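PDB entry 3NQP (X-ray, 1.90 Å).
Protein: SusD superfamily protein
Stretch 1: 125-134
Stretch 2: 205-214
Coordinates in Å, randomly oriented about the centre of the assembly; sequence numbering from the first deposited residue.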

ATOM      1  N   ALA A 125     -12.489  -2.743  10.067  1.00 12.26           N
ATOM      2  CA  ALA A 125     -11.625  -3.845   9.670  1.00 12.53           C
ATOM      3  C   ALA A 125     -10.298  -3.338   9.071  1.00 12.06           C
ATOM      4  O   ALA A 125      -9.234  -3.881   9.329  1.00 10.90           O
ATOM      5  N   PHE A 126     -10.398  -2.354   8.185  1.00 11.65           N
ATOM      6  CA  PHE A 126      -9.242  -1.826   7.503  1.00 14.50           C
ATOM      7  C   PHE A 126      -8.195  -1.334   8.497  1.00 12.28           C
ATOM      8  O   PHE A 126      -7.026  -1.676   8.391  1.00 12.43           O
ATOM      9  N   TYR A 127      -8.617  -0.497   9.430  1.00 11.19           N
ATOM     10  CA  TYR A 127      -7.704   0.055  10.392  1.00 13.66           C
ATOM     11  C   TYR A 127      -7.150  -1.051  11.288  1.00 13.23           C
ATOM     12  O   TYR A 127      -5.962  -1.120  11.521  1.00  9.46           O
ATOM     13  N   TYR A 128      -8.008  -1.933  11.773  1.00 10.39           N
ATOM     14  CA  TYR A 128      -7.502  -2.979  12.660  1.00 12.17           C
ATOM     15  C   TYR A 128      -6.548  -3.960  11.973  1.00 11.41           C
ATOM     16  O   TYR A 128      -5.718  -4.569  12.639  1.00 16.72           O
ATOM     17  N   PHE A 129      -6.664  -4.116  10.657  1.00 11.53           N
ATOM     18  CA  PHE A 129      -5.795  -5.024   9.898  1.00 13.06           C
ATOM     19  C   PHE A 129      -4.391  -4.411   9.745  1.00 11.88           C
ATOM     20  O   PHE A 129      -3.392  -5.143   9.820  1.00 12.70           O
ATOM     21  N   ASP A 130      -4.297  -3.095   9.545  1.00 12.70           N
ATOM     22  CA  ASP A 130      -2.989  -2.413   9.649  1.00  9.61           C
ATOM     23  C   ASP A 130      -2.412  -2.626  11.070  1.00 12.36           C
ATOM     24  O   ASP A 130      -1.225  -3.004  11.216  1.00 10.13           O
ATOM     25  N   LEU A 131      -3.219  -2.391  12.107  1.00  9.11           N
ATOM     26  CA  LEU A 131      -2.721  -2.542  13.478  1.00  9.34           C
ATOM     27  C   LEU A 131      -2.257  -3.982  13.726  1.00 10.12           C
ATOM     28  O   LEU A 131      -1.212  -4.210  14.338  1.00 12.85           O
ATOM     29  N   TYR A 132      -2.994  -4.966  13.211  1.00 10.16           N
ATOM     30  CA  TYR A 132      -2.586  -6.393  13.379  1.00 10.94           C
ATOM     31  C   TYR A 132      -1.283  -6.715  12.663  1.00 11.50           C
ATOM     32  O   TYR A 132      -0.429  -7.404  13.195  1.00  9.62           O
ATOM     33  N   ARG A 133      -1.119  -6.227  11.432  1.00 12.41           N
ATOM     34  CA  ARG A 133       0.108  -6.501  10.694  1.00 10.84           C
ATOM     35  C   ARG A 133       1.340  -5.785  11.244  1.00 11.06           C
ATOM     36  O   ARG A 133       2.468  -6.268  11.122  1.00 11.14           O
ATOM     37  N   ILE A 134       1.125  -4.618  11.829  1.00  9.67           N
ATOM     38  CA  ILE A 134       2.216  -3.831  12.388  1.00 11.46           C
ATOM     39  C   ILE A 134       2.545  -4.292  13.806  1.00 10.45           C
ATOM     40  O   ILE A 134       3.681  -4.481  14.111  1.00 12.92           O
ATOM     41  N   CYS A 205     -12.085  -6.816  -1.614  1.00  9.71           N
ATOM     42  CA  CYS A 205     -10.638  -6.731  -1.745  1.00 11.40           C
ATOM     43  C   CYS A 205      -9.928  -6.950  -0.400  1.00 11.10           C
ATOM     44  O   CYS A 205      -8.997  -7.733  -0.284  1.00  8.74           O
ATOM     45  N   LEU A 206     -10.361  -6.207   0.592  1.00 12.08           N
ATOM     46  CA  LEU A 206      -9.874  -6.370   1.938  1.00 11.68           C
ATOM     47  C   LEU A 206     -10.048  -7.804   2.404  1.00 10.85           C
ATOM     48  O   LEU A 206      -9.144  -8.347   3.054  1.00 13.40           O
HETATM   49  N   MSE A 207     -11.163  -8.449   2.096  1.00 13.09           N
HETATM   50  CA  MSE A 207     -11.314  -9.849   2.537  1.00 10.57           C
HETATM   51  C   MSE A 207     -10.298 -10.724   1.826  1.00 10.75           C
HETATM   52  O   MSE A 207      -9.719 -11.616   2.414  1.00 11.26           O
ATOM     53  N   GLY A 208     -10.055 -10.450   0.542  1.00 12.27           N
ATOM     54  CA  GLY A 208      -9.021 -11.166  -0.177  1.00 10.68           C
ATOM     55  C   GLY A 208      -7.663 -10.990   0.479  1.00 11.37           C
ATOM     56  O   GLY A 208      -6.903 -11.948   0.591  1.00 12.32           O
ATOM     57  N   GLU A 209      -7.361  -9.770   0.921  1.00 10.46           N
ATOM     58  CA  GLU A 209      -6.055  -9.465   1.509  1.00 12.97           C
ATOM     59  C   GLU A 209      -5.918 -10.125   2.890  1.00 12.62           C
ATOM     60  O   GLU A 209      -4.898 -10.751   3.197  1.00 12.37           O
ATOM     61  N   VAL A 210      -6.960 -10.003   3.693  1.00 12.00           N
ATOM     62  CA  VAL A 210      -6.983 -10.535   5.066  1.00 11.23           C
ATOM     63  C   VAL A 210      -6.939 -12.077   5.076  1.00 10.59           C
ATOM     64  O   VAL A 210      -6.069 -12.663   5.721  1.00 11.73           O
ATOM     65  N   TYR A 211      -7.812 -12.726   4.307  1.00 10.05           N
ATOM     66  CA  TYR A 211      -7.839 -14.188   4.254  1.00 11.24           C
ATOM     67  C   TYR A 211      -6.593 -14.831   3.581  1.00 11.86           C
ATOM     68  O   TYR A 211      -6.103 -15.880   4.029  1.00  9.96           O
ATOM     69  N   LEU A 212      -6.014 -14.199   2.568  1.00 11.74           N
ATOM     70  CA  LEU A 212      -4.739 -14.682   2.100  1.00 10.11           C
ATOM     71  C   LEU A 212      -3.665 -14.603   3.184  1.00  9.94           C
ATOM     72  O   LEU A 212      -2.886 -15.531   3.385  1.00 10.12           O
ATOM     73  N   TRP A 213      -3.583 -13.455   3.830  1.00 11.04           N
ATOM     74  CA  TRP A 213      -2.631 -13.254   4.918  1.00 11.81           C
ATOM     75  C   TRP A 213      -2.792 -14.342   5.991  1.00 11.21           C
ATOM     76  O   TRP A 213      -1.818 -15.019   6.317  1.00 12.32           O
ATOM     77  N   THR A 214      -4.005 -14.550   6.493  1.00 10.11           N
ATOM     78  CA  THR A 214      -4.171 -15.537   7.581  1.00 12.44           C
ATOM     79  C   THR A 214      -3.973 -16.969   7.080  1.00 12.09           C
ATOM     80  O   THR A 214      -3.644 -17.848   7.878  1.00 13.81           O
TER

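Residues 125-134 and 205-214 are both helical throughout, and their N-to-C directions differ by 26°, so the helices run roughly parallel. Their axes approach to 11.2 Å, a spacing that leaves room for large side chains, and 480 Å² is buried between them. The backbones diverge along the pair: Phe126 CA lies 7.2 Å from Leu206 CA, Phe129 CA lies 7.4 Å from Val210 CA, and Arg133 CA lies 9.3 Å from Trp213 CA. The long side chains of Arg133 and Trp213 fill the wider end.

Phe129 has the largest covered area, 95 Å². Its CA-to-CB bond points toward the other helix, and with chi1 at -178° (t) and chi2 at 49° the ring enters a hole formed by Leu206, Glu209, Val210 and Trp213. Val210, also t, lies over one ring face: its CG2 is 3.5 Å from the centroid of the Phe129 ring and only 7° off the normal, a well-centred CH-pi contact. The ring edge meets Glu209, with Phe129 CE2 to Glu209 CG at 3.8 Å, and Trp213, with Phe129 CZ to Trp213 CB at 4.0 Å. Leu206 (chi1 t, chi2 p) packs CD1 at 3.8 Å from Phe129 CD2, while its CD2 lies 4.0 Å from Ala125 CB and 3.9 Å from Phe126 CB.

Trp213, with 87 Å² covered, also points toward its partner helix, at chi1 180° (t) and chi2 -73°. The edge of Phe129 is directed at its face; the Phe129 ring and the five-membered ring of Trp213 have planes at 89° and centroids 5.7 Å apart. Arg133 CD sits over the six-membered ring, 3.7 Å from its centroid and 17° off the normal, so the aliphatic part of the arginine packs against the indole. Tyr132 starts sideways, but its t rotamer brings CE1 to 3.6 Å from Trp213 NE1. Water 1 links their polar atoms: it accepts from Trp213 NE1 at 2.9 Å and hydrogen-bonds Tyr132 OH at 2.5 Å.

Arg133 (chi1 m, chi2 t, chi3 m) carries its charge beyond this apolar contact. Its NH2 forms a salt bridge with Asp130 OD1 at 2.8 Å within its own helix. Across the interface, Arg133 NH1 reaches Glu209 OE2 at 3.4 Å, a salt bridge whose hydrogen bond is weak at 149°. Water 3 reinforces this long link, accepting from Arg133 NH2 at 2.9 Å and donating to Glu209 OE2 at 2.7 Å. Water 2 donates to Glu209 OE1 at 2.8 Å and accepts only weakly from Arg133 NH2, at 3.4 Å.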

ATOM      1  CB  ALA A 125     -12.334  -4.742   8.628  1.00 11.38           C
ATOM      2  CB  PHE A 126      -9.667  -0.702   6.571  1.00 13.45           C
ATOM      3  CG  PHE A 126      -8.527  -0.010   5.914  1.00 11.58           C
ATOM      4  CD1 PHE A 126      -8.002  -0.501   4.740  1.00 17.27           C
ATOM      5  CD2 PHE A 126      -7.992   1.132   6.463  1.00 19.13           C
ATOM      6  CE1 PHE A 126      -6.962   0.131   4.128  1.00 14.89           C
ATOM      7  CE2 PHE A 126      -6.939   1.782   5.855  1.00 21.81           C
ATOM      8  CZ  PHE A 126      -6.420   1.271   4.678  1.00 17.56           C
ATOM      9  CB  TYR A 127      -8.390   1.108  11.253  1.00 13.29           C
ATOM     10  CG  TYR A 127      -8.567   2.469  10.594  1.00 14.02           C
ATOM     11  CD1 TYR A 127      -7.476   3.206  10.112  1.00 13.01           C
ATOM     12  CD2 TYR A 127      -9.816   3.049  10.504  1.00 18.36           C
ATOM     13  CE1 TYR A 127      -7.645   4.492   9.538  1.00 18.27           C
ATOM     14  CE2 TYR A 127      -9.990   4.333   9.948  1.00 18.22           C
ATOM     15  CZ  TYR A 127      -8.923   5.050   9.485  1.00 18.38           C
ATOM     16  OH  TYR A 127      -9.149   6.317   8.956  1.00 15.03           O
ATOM     17  CB  TYR A 128      -8.648  -3.710  13.380  1.00 12.20           C
ATOM     18  CG  TYR A 128      -9.023  -3.019  14.690  1.00  9.23           C
ATOM     19  CD1 TYR A 128      -8.145  -2.996  15.780  1.00 17.30           C
ATOM     20  CD2 TYR A 128     -10.212  -2.380  14.820  1.00 11.11           C
ATOM     21  CE1 TYR A 128      -8.470  -2.338  16.979  1.00 16.10           C
ATOM     22  CE2 TYR A 128     -10.577  -1.749  16.027  1.00 13.05           C
ATOM     23  CZ  TYR A 128      -9.706  -1.734  17.102  1.00 21.96           C
ATOM     24  OH  TYR A 128     -10.088  -1.108  18.287  1.00 20.58           O
ATOM     25  CB  PHE A 129      -6.426  -5.376   8.543  1.00 12.17           C
ATOM     26  CG  PHE A 129      -5.623  -6.351   7.696  1.00  9.60           C
ATOM     27  CD1 PHE A 129      -5.129  -7.528   8.214  1.00 13.19           C
ATOM     28  CD2 PHE A 129      -5.394  -6.076   6.346  1.00 13.51           C
ATOM     29  CE1 PHE A 129      -4.422  -8.416   7.418  1.00 12.65           C
ATOM     30  CE2 PHE A 129      -4.692  -6.939   5.542  1.00 12.23           C
ATOM     31  CZ  PHE A 129      -4.202  -8.140   6.085  1.00 17.55           C
ATOM     32  CB  ASP A 130      -3.082  -0.938   9.315  1.00 12.06           C
ATOM     33  CG  ASP A 130      -2.911  -0.637   7.793  1.00 15.23           C
ATOM     34  OD1 ASP A 130      -2.843  -1.580   6.977  1.00 16.59           O
ATOM     35  OD2 ASP A 130      -2.873   0.552   7.447  1.00 15.88           O
ATOM     36  CB  LEU A 131      -3.769  -2.101  14.513  1.00 10.34           C
ATOM     37  CG  LEU A 131      -4.028  -0.575  14.560  1.00  9.72           C
ATOM     38  CD1 LEU A 131      -5.166  -0.307  15.471  1.00 11.52           C
ATOM     39  CD2 LEU A 131      -2.827   0.258  14.995  1.00  7.26           C
ATOM     40  CB  TYR A 132      -3.708  -7.309  12.877  1.00 12.42           C
ATOM     41  CG  TYR A 132      -3.450  -8.778  12.795  1.00 10.19           C
ATOM     42  CD1 TYR A 132      -2.786  -9.321  11.716  1.00 12.45           C
ATOM     43  CD2 TYR A 132      -3.864  -9.646  13.831  1.00 13.36           C
ATOM     44  CE1 TYR A 132      -2.558 -10.665  11.611  1.00 10.70           C
ATOM     45  CE2 TYR A 132      -3.668 -11.028  13.735  1.00 12.38           C
ATOM     46  CZ  TYR A 132      -3.017 -11.536  12.612  1.00 19.51           C
ATOM     47  OH  TYR A 132      -2.798 -12.887  12.461  1.00 14.98           O
ATOM     48  CB  ARG A 133      -0.086  -6.165   9.221  1.00 10.27           C
ATOM     49  CG  ARG A 133      -1.102  -7.106   8.564  1.00 12.23           C
ATOM     50  CD  ARG A 133      -1.193  -6.861   7.057  1.00 15.33           C
ATOM     51  NE  ARG A 133      -1.804  -5.586   6.781  1.00 13.19           N
ATOM     52  CZ  ARG A 133      -2.023  -5.114   5.569  1.00 12.72           C
ATOM     53  NH1 ARG A 133      -1.714  -5.838   4.491  1.00 14.86           N
ATOM     54  NH2 ARG A 133      -2.597  -3.942   5.435  1.00 15.07           N
ATOM     55  CB  ILE A 134       1.856  -2.329  12.401  1.00 12.85           C
ATOM     56  CG1 ILE A 134       1.738  -1.804  10.977  1.00 10.99           C
ATOM     57  CG2 ILE A 134       2.862  -1.458  13.262  1.00  8.31           C
ATOM     58  CD1 ILE A 134       3.069  -1.706  10.234  1.00 12.71           C
ATOM     59  CB  CYS A 205     -10.201  -5.370  -2.280  1.00 13.25           C
ATOM     60  SG  CYS A 205     -10.514  -5.208  -4.065  1.00 11.38           S
ATOM     61  CB  LEU A 206     -10.547  -5.380   2.902  1.00 12.29           C
ATOM     62  CG  LEU A 206     -10.021  -5.314   4.327  1.00 11.99           C
ATOM     63  CD1 LEU A 206      -8.504  -5.118   4.378  1.00  7.37           C
ATOM     64  CD2 LEU A 206     -10.735  -4.153   5.046  1.00 11.07           C
HETATM   65  CB  MSE A 207     -12.740 -10.402   2.345  1.00 11.63           C
HETATM   66  CG  MSE A 207     -13.776  -9.691   3.155  1.00 14.58           C
HETATM   67 SE   MSE A 207     -15.551 -10.380   2.888  0.75 10.86          SE
HETATM   68  CE  MSE A 207     -15.343 -11.905   4.012  1.00 15.09           C
ATOM     69  CB  GLU A 209      -5.850  -7.949   1.628  1.00 14.22           C
ATOM     70  CG  GLU A 209      -4.410  -7.496   1.779  1.00 16.10           C
ATOM     71  CD  GLU A 209      -4.315  -5.978   1.793  1.00 19.95           C
ATOM     72  OE1 GLU A 209      -5.288  -5.278   2.120  1.00 12.68           O
ATOM     73  OE2 GLU A 209      -3.271  -5.469   1.445  1.00 16.33           O
ATOM     74  CB  VAL A 210      -8.220 -10.041   5.839  1.00  9.65           C
ATOM     75  CG1 VAL A 210      -8.419 -10.871   7.133  1.00  9.55           C
ATOM     76  CG2 VAL A 210      -8.116  -8.515   6.151  1.00  9.62           C
ATOM     77  CB  TYR A 211      -9.166 -14.709   3.666  1.00  9.05           C
ATOM     78  CG  TYR A 211     -10.302 -14.635   4.671  1.00  9.14           C
ATOM     79  CD1 TYR A 211     -11.011 -13.446   4.843  1.00 13.73           C
ATOM     80  CD2 TYR A 211     -10.633 -15.707   5.438  1.00 12.66           C
ATOM     81  CE1 TYR A 211     -12.013 -13.343   5.727  1.00 13.17           C
ATOM     82  CE2 TYR A 211     -11.662 -15.632   6.385  1.00 13.95           C
ATOM     83  CZ  TYR A 211     -12.343 -14.446   6.527  1.00 17.39           C
ATOM     84  OH  TYR A 211     -13.345 -14.326   7.441  1.00 16.67           O
ATOM     85  CB  LEU A 212      -4.217 -13.881   0.887  1.00 11.42           C
ATOM     86  CG  LEU A 212      -2.882 -14.406   0.356  1.00 13.40           C
ATOM     87  CD1 LEU A 212      -2.894 -15.907  -0.075  1.00  8.27           C
ATOM     88  CD2 LEU A 212      -2.456 -13.478  -0.828  1.00 10.71           C
ATOM     89  CB  TRP A 213      -2.789 -11.867   5.529  1.00 11.31           C
ATOM     90  CG  TRP A 213      -1.864 -11.616   6.625  1.00 12.56           C
ATOM     91  CD1 TRP A 213      -1.942 -12.162   7.912  1.00 10.90           C
ATOM     92  CD2 TRP A 213      -0.661 -10.824   6.599  1.00 10.54           C
ATOM     93  NE1 TRP A 213      -0.873 -11.723   8.661  1.00 14.09           N
ATOM     94  CE2 TRP A 213      -0.077 -10.913   7.888  1.00  9.90           C
ATOM     95  CE3 TRP A 213      -0.025 -10.028   5.621  1.00 14.68           C
ATOM     96  CZ2 TRP A 213       1.101 -10.244   8.218  1.00 10.26           C
ATOM     97  CZ3 TRP A 213       1.136  -9.362   5.969  1.00 10.00           C
ATOM     98  CH2 TRP A 213       1.679  -9.470   7.257  1.00 15.04           C
ATOM     99  CB  THR A 214      -5.497 -15.364   8.349  1.00 11.10           C
ATOM    100  OG1 THR A 214      -6.587 -15.465   7.439  1.00 13.38           O
ATOM    101  CG2 THR A 214      -5.537 -13.956   9.018  1.00 12.65           C
TER
HETATM  102  O   HOH W   1      -0.921 -13.538  10.941  1.00 13.40           O
HETATM  103  O   HOH W   2      -5.064  -2.858   3.431  1.00 20.93           O
HETATM  104  O   HOH W   3      -2.193  -3.273   2.627  1.00 45.12           O